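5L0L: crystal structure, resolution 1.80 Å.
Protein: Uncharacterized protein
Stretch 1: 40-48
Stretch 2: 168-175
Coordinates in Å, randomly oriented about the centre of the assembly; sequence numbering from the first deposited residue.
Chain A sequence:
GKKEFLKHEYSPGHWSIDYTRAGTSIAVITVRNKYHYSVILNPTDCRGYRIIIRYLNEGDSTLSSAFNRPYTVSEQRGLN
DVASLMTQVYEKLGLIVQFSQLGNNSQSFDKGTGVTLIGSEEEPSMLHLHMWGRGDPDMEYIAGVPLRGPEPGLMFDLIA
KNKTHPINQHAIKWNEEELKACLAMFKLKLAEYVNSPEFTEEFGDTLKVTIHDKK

Stretch 1 (40-48) ILNPTDCRG
Stretch 2 (168-175) NQHAIKWN

At the apolar centre of the contact, Cys 46 CB lies over one face of the indole of Trp 174. It stands 3.3 Å from the centroid of the Trp 174 six-membered ring, 12° off the normal, a CH-pi contact that a small side chain permits. With chi1 at p (66°), Cys 46 SG reaches Ile 172 CG2 at 3.7 Å; Ile 172 is m, t. The indole (chi1 -86°, chi2 107°; phi/psi -72/130) also meets Leu 41 (m, t), whose CD1 lies 4.2 Å from Trp 174 CZ2 where the strand 40-41 ends. Tryptophan suits this place because it joins a broad apolar surface to one polar edge: Trp 174 NE1 donates to Asn 42 O at 3.0 Å.

Stretch 1 beyond Leu 41, and all of stretch 2, is without regular structure. CA atoms of Asp 45 and Ile 172 are 4.8 Å apart, those of Thr 44 and Lys 173 5.2 Å, and those of Cys 46 and Trp 174 5.6 Å, so the pairing does not continue as a regular ladder. Asp 45 (phi/psi -151/112) is extended, Cys 46 (-88/-9) turns. Cys 46 N donates to Ile 172 O at 2.9 Å, while Ile 172 (-116/120) donates its N to Asp 45 OD1 at 3.1 Å, so a side-chain carboxylate is the acceptor.

That carboxylate (chi1 t) also holds Arg 47 (m, t, m, chi4 144°) by a salt bridge, Arg 47 NH2 to Asp 45 OD2 at 2.9 Å, with Arg 47 NE donating to Asp 45 OD1 at 3.0 Å. The long arginine thus has its charge paired though buried, and extends NH1 to Gln 169 OE1 at 2.9 Å.

Two waters add to the contact: water 1 links Pro 43 O (2.6 Å) to Trp 174 N (2.8 Å), and water 2 links Thr 44 O (2.6 Å) to Lys 173 NZ (2.8 Å). Asn 42 OD1 steadies the turn, accepting from Thr 44 N at 2.9 Å.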

# COMPACT_ATOMS: atom_id res chain seq x y z
N ILE A 40 6.58 -14.09 1.14
CA ILE A 40 6.18 -15.36 0.53
C ILE A 40 5.31 -15.11 -0.70
O ILE A 40 4.64 -14.08 -0.79
CB ILE A 40 5.43 -16.30 1.55
CG1 ILE A 40 3.99 -15.83 1.79
CG2 ILE A 40 6.18 -16.39 2.88
CD1 ILE A 40 3.19 -16.77 2.67
N LEU A 41 5.32 -16.03 -1.65
CA LEU A 41 4.30 -15.98 -2.70
C LEU A 41 2.95 -16.37 -2.07
O LEU A 41 2.89 -17.25 -1.18
CB LEU A 41 4.62 -16.89 -3.89
CG LEU A 41 5.70 -16.38 -4.82
CD1 LEU A 41 6.14 -17.53 -5.72
CD2 LEU A 41 5.22 -15.21 -5.67
N ASN A 42 1.90 -15.70 -2.50
CA ASN A 42 0.57 -15.99 -1.97
C ASN A 42 0.17 -17.43 -2.32
O ASN A 42 0.10 -17.76 -3.51
CB ASN A 42 -0.44 -14.99 -2.53
CG ASN A 42 -1.78 -15.09 -1.84
OD1 ASN A 42 -2.37 -16.18 -1.77
ND2 ASN A 42 -2.29 -13.98 -1.34
N PRO A 43 -0.08 -18.29 -1.31
CA PRO A 43 -0.33 -19.70 -1.63
C PRO A 43 -1.65 -19.97 -2.33
O PRO A 43 -1.77 -21.03 -2.94
CB PRO A 43 -0.34 -20.41 -0.27
CG PRO A 43 -0.25 -19.36 0.76
CD PRO A 43 0.06 -18.04 0.14
N THR A 44 -2.59 -19.04 -2.27
CA THR A 44 -3.92 -19.26 -2.85
C THR A 44 -4.26 -18.47 -4.10
O THR A 44 -5.31 -18.70 -4.68
CB THR A 44 -5.02 -19.02 -1.80
OG1 THR A 44 -5.02 -17.66 -1.37
CG2 THR A 44 -4.80 -19.91 -0.62
N ASP A 45 -3.38 -17.57 -4.54
CA ASP A 45 -3.65 -16.76 -5.70
C ASP A 45 -2.33 -16.41 -6.40
O ASP A 45 -1.53 -15.65 -5.86
CB ASP A 45 -4.38 -15.48 -5.27
CG ASP A 45 -4.92 -14.68 -6.45
OD1 ASP A 45 -4.94 -15.18 -7.61
OD2 ASP A 45 -5.35 -13.53 -6.21
N CYS A 46 -2.15 -16.96 -7.60
CA CYS A 46 -0.95 -16.73 -8.40
C CYS A 46 -1.03 -15.53 -9.29
O CYS A 46 -0.01 -15.13 -9.87
CB CYS A 46 -0.62 -17.96 -9.27
SG CYS A 46 -1.80 -18.37 -10.56
N ARG A 47 -2.22 -14.92 -9.41
CA ARG A 47 -2.36 -13.77 -10.31
C ARG A 47 -1.41 -12.63 -9.92
O ARG A 47 -1.26 -12.30 -8.72
CB ARG A 47 -3.78 -13.22 -10.31
CG ARG A 47 -4.82 -14.24 -10.78
CD ARG A 47 -6.22 -13.68 -10.68
NE ARG A 47 -6.49 -13.28 -9.30
CZ ARG A 47 -7.22 -12.24 -8.92
NH1 ARG A 47 -7.84 -11.46 -9.79
NH2 ARG A 47 -7.35 -11.99 -7.64
N GLY A 48 -0.79 -12.03 -10.92
CA GLY A 48 0.14 -10.93 -10.73
C GLY A 48 1.41 -11.29 -9.95
O GLY A 48 2.11 -10.39 -9.48
N ASN A 168 -16.32 -10.03 -10.50
CA ASN A 168 -15.97 -10.60 -11.78
C ASN A 168 -14.53 -11.07 -11.86
O ASN A 168 -13.98 -11.10 -12.97
CB ASN A 168 -16.25 -9.59 -12.87
CG ASN A 168 -16.87 -10.24 -14.09
OD1 ASN A 168 -18.01 -10.75 -14.01
ND2 ASN A 168 -16.14 -10.25 -15.21
N GLN A 169 -13.92 -11.38 -10.71
CA GLN A 169 -12.61 -12.01 -10.64
C GLN A 169 -12.62 -13.05 -9.57
O GLN A 169 -13.45 -13.03 -8.69
CB GLN A 169 -11.52 -10.98 -10.26
CG GLN A 169 -11.32 -9.90 -11.29
CD GLN A 169 -10.42 -8.78 -10.78
OE1 GLN A 169 -9.42 -9.01 -10.11
NE2 GLN A 169 -10.76 -7.56 -11.16
N HIS A 170 -11.65 -13.96 -9.63
CA HIS A 170 -11.45 -14.91 -8.55
C HIS A 170 -9.97 -15.29 -8.45
O HIS A 170 -9.22 -15.17 -9.42
CB HIS A 170 -12.30 -16.17 -8.75
CG HIS A 170 -11.97 -16.90 -9.99
ND1 HIS A 170 -10.93 -17.80 -10.06
CD2 HIS A 170 -12.47 -16.81 -11.24
CE1 HIS A 170 -10.82 -18.26 -11.29
NE2 HIS A 170 -11.76 -17.69 -12.02
N ALA A 171 -9.59 -15.78 -7.29
CA ALA A 171 -8.23 -16.24 -7.08
C ALA A 171 -7.96 -17.44 -7.98
O ALA A 171 -8.86 -18.25 -8.23
CB ALA A 171 -8.03 -16.62 -5.63
N ILE A 172 -6.71 -17.56 -8.43
CA ILE A 172 -6.27 -18.71 -9.22
C ILE A 172 -5.20 -19.48 -8.44
O ILE A 172 -4.13 -18.94 -8.15
CB ILE A 172 -5.73 -18.29 -10.60
CG1 ILE A 172 -6.88 -17.62 -11.37
CG2 ILE A 172 -5.18 -19.51 -11.36
CD1 ILE A 172 -6.50 -17.08 -12.71
N LYS A 173 -5.50 -20.76 -8.16
CA LYS A 173 -4.58 -21.60 -7.40
C LYS A 173 -3.32 -21.86 -8.21
O LYS A 173 -3.35 -21.85 -9.45
CB LYS A 173 -5.23 -22.96 -7.05
CG LYS A 173 -6.42 -22.83 -6.13
CD LYS A 173 -6.11 -23.11 -4.66
CE LYS A 173 -7.39 -23.32 -3.85
NZ LYS A 173 -7.44 -22.38 -2.69
N TRP A 174 -2.22 -22.06 -7.52
CA TRP A 174 -0.93 -22.31 -8.18
C TRP A 174 -0.85 -23.70 -8.81
O TRP A 174 -1.13 -24.70 -8.16
CB TRP A 174 0.24 -22.19 -7.16
CG TRP A 174 0.74 -20.86 -6.97
CD1 TRP A 174 0.55 -20.06 -5.88
CD2 TRP A 174 1.56 -20.11 -7.87
NE1 TRP A 174 1.16 -18.85 -6.06
CE2 TRP A 174 1.81 -18.85 -7.27
CE3 TRP A 174 2.10 -20.37 -9.14
CZ2 TRP A 174 2.59 -17.87 -7.89
CZ3 TRP A 174 2.85 -19.40 -9.74
CH2 TRP A 174 3.10 -18.16 -9.13
N ASN A 175 -0.44 -23.77 -10.07
CA ASN A 175 0.14 -24.99 -10.63
C ASN A 175 1.51 -25.19 -9.90
O ASN A 175 2.27 -24.21 -9.74
CB ASN A 175 0.35 -24.79 -12.14
CG ASN A 175 1.20 -25.87 -12.78
OD1 ASN A 175 2.45 -25.81 -12.77
ND2 ASN A 175 0.53 -26.87 -13.37
O HOH W 1 -2.75 -22.54 -4.82
O HOH W 2 -7.52 -20.02 -4.15
O HOH W 3 1.33 -15.68 -5.94